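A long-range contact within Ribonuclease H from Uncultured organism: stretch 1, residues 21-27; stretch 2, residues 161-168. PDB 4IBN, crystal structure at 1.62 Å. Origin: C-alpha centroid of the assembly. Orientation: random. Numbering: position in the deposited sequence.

Stretch 1, residues 21-27: ADESCLG
Stretch 2 (161-168) LAVTAAGG

How do the two stretches lie against each other? Residues 21-25 form an extended strand, with phi between -110° and -155° and psi near 150° to 165°, and Leu26 continues in extended form at -120/132 before Gly27 turns to 117/-178. Residues 161-168 are regular helix, close to -64/-42 until Gly168 relaxes to -93/-12, and carry i to i+4 bonds such as Ala166 N to Ala162 O at 3.0 Å. The axes approach to 6.9 Å and run in broadly the same direction, at 38° with a signed crossing angle of -38°. The register is set by Glu23 and Ala162, whose CA atoms are 5.3 Å apart.

Why can the helix come so near the strand? Ala162 and Ala166, one turn apart, both point CA-to-CB toward the strand, and a lone methyl takes little room. Ala162 CB packs against backbone: it lies 3.9 Å from Asp22 O, 3.9 Å from Glu23 CA and 3.8 Å from Ser24 N. Ala166 CB sits 4.2 Å from Ser24 O. No hydrogen bond crosses the contact; packing joins the stretches and buries 289 Å² in all.

Which side chains of residues 21-27 face the helix, and in what rotamers? From Glu23 the CA-to-CB bonds alternate: Glu23 away, Ser24 toward the helix, Cys25 away, and Leu26, just past the strand in extended form, toward again. Ser24 is t (chi1 -171°), with its CB 4.3 Å from Ala162 CB and its OG 3.8 Å from Val163 CG2, so a small side chain fits where the backbones are close. Glu23 has chi1 61° (p), chi2 -62° (m) and chi3 -52°. Asp22 leaves sideways, t at -167° with chi2 50°, while Cys25 is m at -76°.

How does Leu26 close the far end of the contact? It is m,t (chi1 -57°, chi2 166°), a common leucine conformation that here spreads both methyls over the helix. Its CD2 meets Val163 CG1 at 3.7 Å; its CD1 meets Ala166 CB at 3.7 Å and Gly167 N at 3.7 Å. Val163, sideways and t at 178°, offers CG1 to Leu26 and CG2 to Ser24, so its branched side chain serves two neighbours. Gly167 leaves its backbone open to Leu26; an ideal CB there would lie 4.1 Å from Leu26 CD1 and be crowded by Val163 O at 3.3 Å.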

# COMPACT_ATOMS: atom_id res chain seq x y z
N ALA A 21 3.02 2.27 -2.57
CA ALA A 21 3.21 0.90 -2.14
C ALA A 21 3.60 -0.01 -3.28
O ALA A 21 3.26 0.26 -4.38
CB ALA A 21 1.96 0.42 -1.51
N ASP A 22 4.37 -1.05 -2.98
CA ASP A 22 4.73 -2.07 -3.95
C ASP A 22 4.98 -3.38 -3.26
O ASP A 22 5.06 -3.44 -2.11
CB ASP A 22 5.94 -1.72 -4.80
CG ASP A 22 6.10 -2.64 -5.99
OD1 ASP A 22 5.16 -2.83 -6.68
OD2 ASP A 22 7.11 -3.25 -6.18
N GLU A 23 5.03 -4.43 -4.05
CA GLU A 23 5.31 -5.75 -3.52
C GLU A 23 6.20 -6.50 -4.48
O GLU A 23 6.22 -6.19 -5.62
CB GLU A 23 4.03 -6.52 -3.32
CG GLU A 23 3.19 -6.78 -4.55
CD GLU A 23 2.70 -5.47 -5.18
OE1 GLU A 23 2.13 -4.68 -4.46
OE2 GLU A 23 2.91 -5.23 -6.37
N SER A 24 6.95 -7.45 -3.96
CA SER A 24 7.71 -8.27 -4.84
C SER A 24 8.02 -9.63 -4.22
O SER A 24 8.23 -9.73 -3.05
CB SER A 24 9.00 -7.59 -5.16
OG SER A 24 9.66 -8.29 -6.17
N CYS A 25 8.09 -10.63 -5.07
CA CYS A 25 8.62 -11.92 -4.70
C CYS A 25 9.95 -12.11 -5.40
O CYS A 25 10.20 -11.50 -6.39
CB CYS A 25 7.72 -13.04 -5.15
SG CYS A 25 6.25 -13.23 -4.16
N LEU A 26 10.80 -12.94 -4.84
CA LEU A 26 12.08 -13.22 -5.42
C LEU A 26 12.23 -14.67 -5.73
O LEU A 26 12.03 -15.46 -4.90
CB LEU A 26 13.18 -12.86 -4.47
CG LEU A 26 13.31 -11.47 -3.91
CD1 LEU A 26 14.25 -11.55 -2.77
CD2 LEU A 26 13.85 -10.63 -4.95
N GLY A 27 12.66 -14.99 -6.92
CA GLY A 27 12.95 -16.36 -7.26
C GLY A 27 12.09 -16.91 -8.35
O GLY A 27 11.33 -16.22 -8.91
N LEU A 161 12.14 -1.08 -1.63
CA LEU A 161 11.89 -1.46 -0.27
C LEU A 161 11.32 -2.89 -0.18
O LEU A 161 11.63 -3.62 0.68
CB LEU A 161 10.91 -0.53 0.45
CG LEU A 161 11.25 0.82 1.01
CD1 LEU A 161 10.01 1.41 1.62
CD2 LEU A 161 12.30 0.71 2.03
N ALA A 162 10.41 -3.21 -1.08
CA ALA A 162 9.79 -4.51 -1.07
C ALA A 162 10.81 -5.59 -1.29
O ALA A 162 10.78 -6.57 -0.69
CB ALA A 162 8.74 -4.59 -2.11
N VAL A 163 11.68 -5.38 -2.24
CA VAL A 163 12.72 -6.34 -2.55
C VAL A 163 13.70 -6.49 -1.41
O VAL A 163 14.13 -7.56 -1.12
CB VAL A 163 13.44 -6.05 -3.86
CG1 VAL A 163 14.55 -7.05 -4.11
CG2 VAL A 163 12.49 -6.10 -4.98
N THR A 164 14.03 -5.39 -0.78
CA THR A 164 14.91 -5.44 0.36
C THR A 164 14.27 -6.25 1.47
O THR A 164 14.89 -6.99 2.13
CB THR A 164 15.18 -4.02 0.89
OG1 THR A 164 15.90 -3.26 -0.06
CG2 THR A 164 15.95 -4.07 2.13
N ALA A 165 12.98 -6.04 1.67
CA ALA A 165 12.27 -6.77 2.68
C ALA A 165 12.26 -8.27 2.39
O ALA A 165 12.49 -9.06 3.24
CB ALA A 165 10.87 -6.25 2.82
N ALA A 166 12.03 -8.63 1.15
CA ALA A 166 11.99 -10.01 0.77
C ALA A 166 13.35 -10.67 0.95
O ALA A 166 13.46 -11.76 1.37
CB ALA A 166 11.59 -10.12 -0.60
N GLY A 167 14.36 -9.95 0.54
CA GLY A 167 15.73 -10.44 0.55
C GLY A 167 16.28 -10.67 1.92
O GLY A 167 16.95 -11.62 2.16
N GLY A 168 15.98 -9.75 2.80
CA GLY A 168 16.49 -9.81 4.14
C GLY A 168 15.60 -10.47 5.13
O GLY A 168 15.97 -10.69 6.23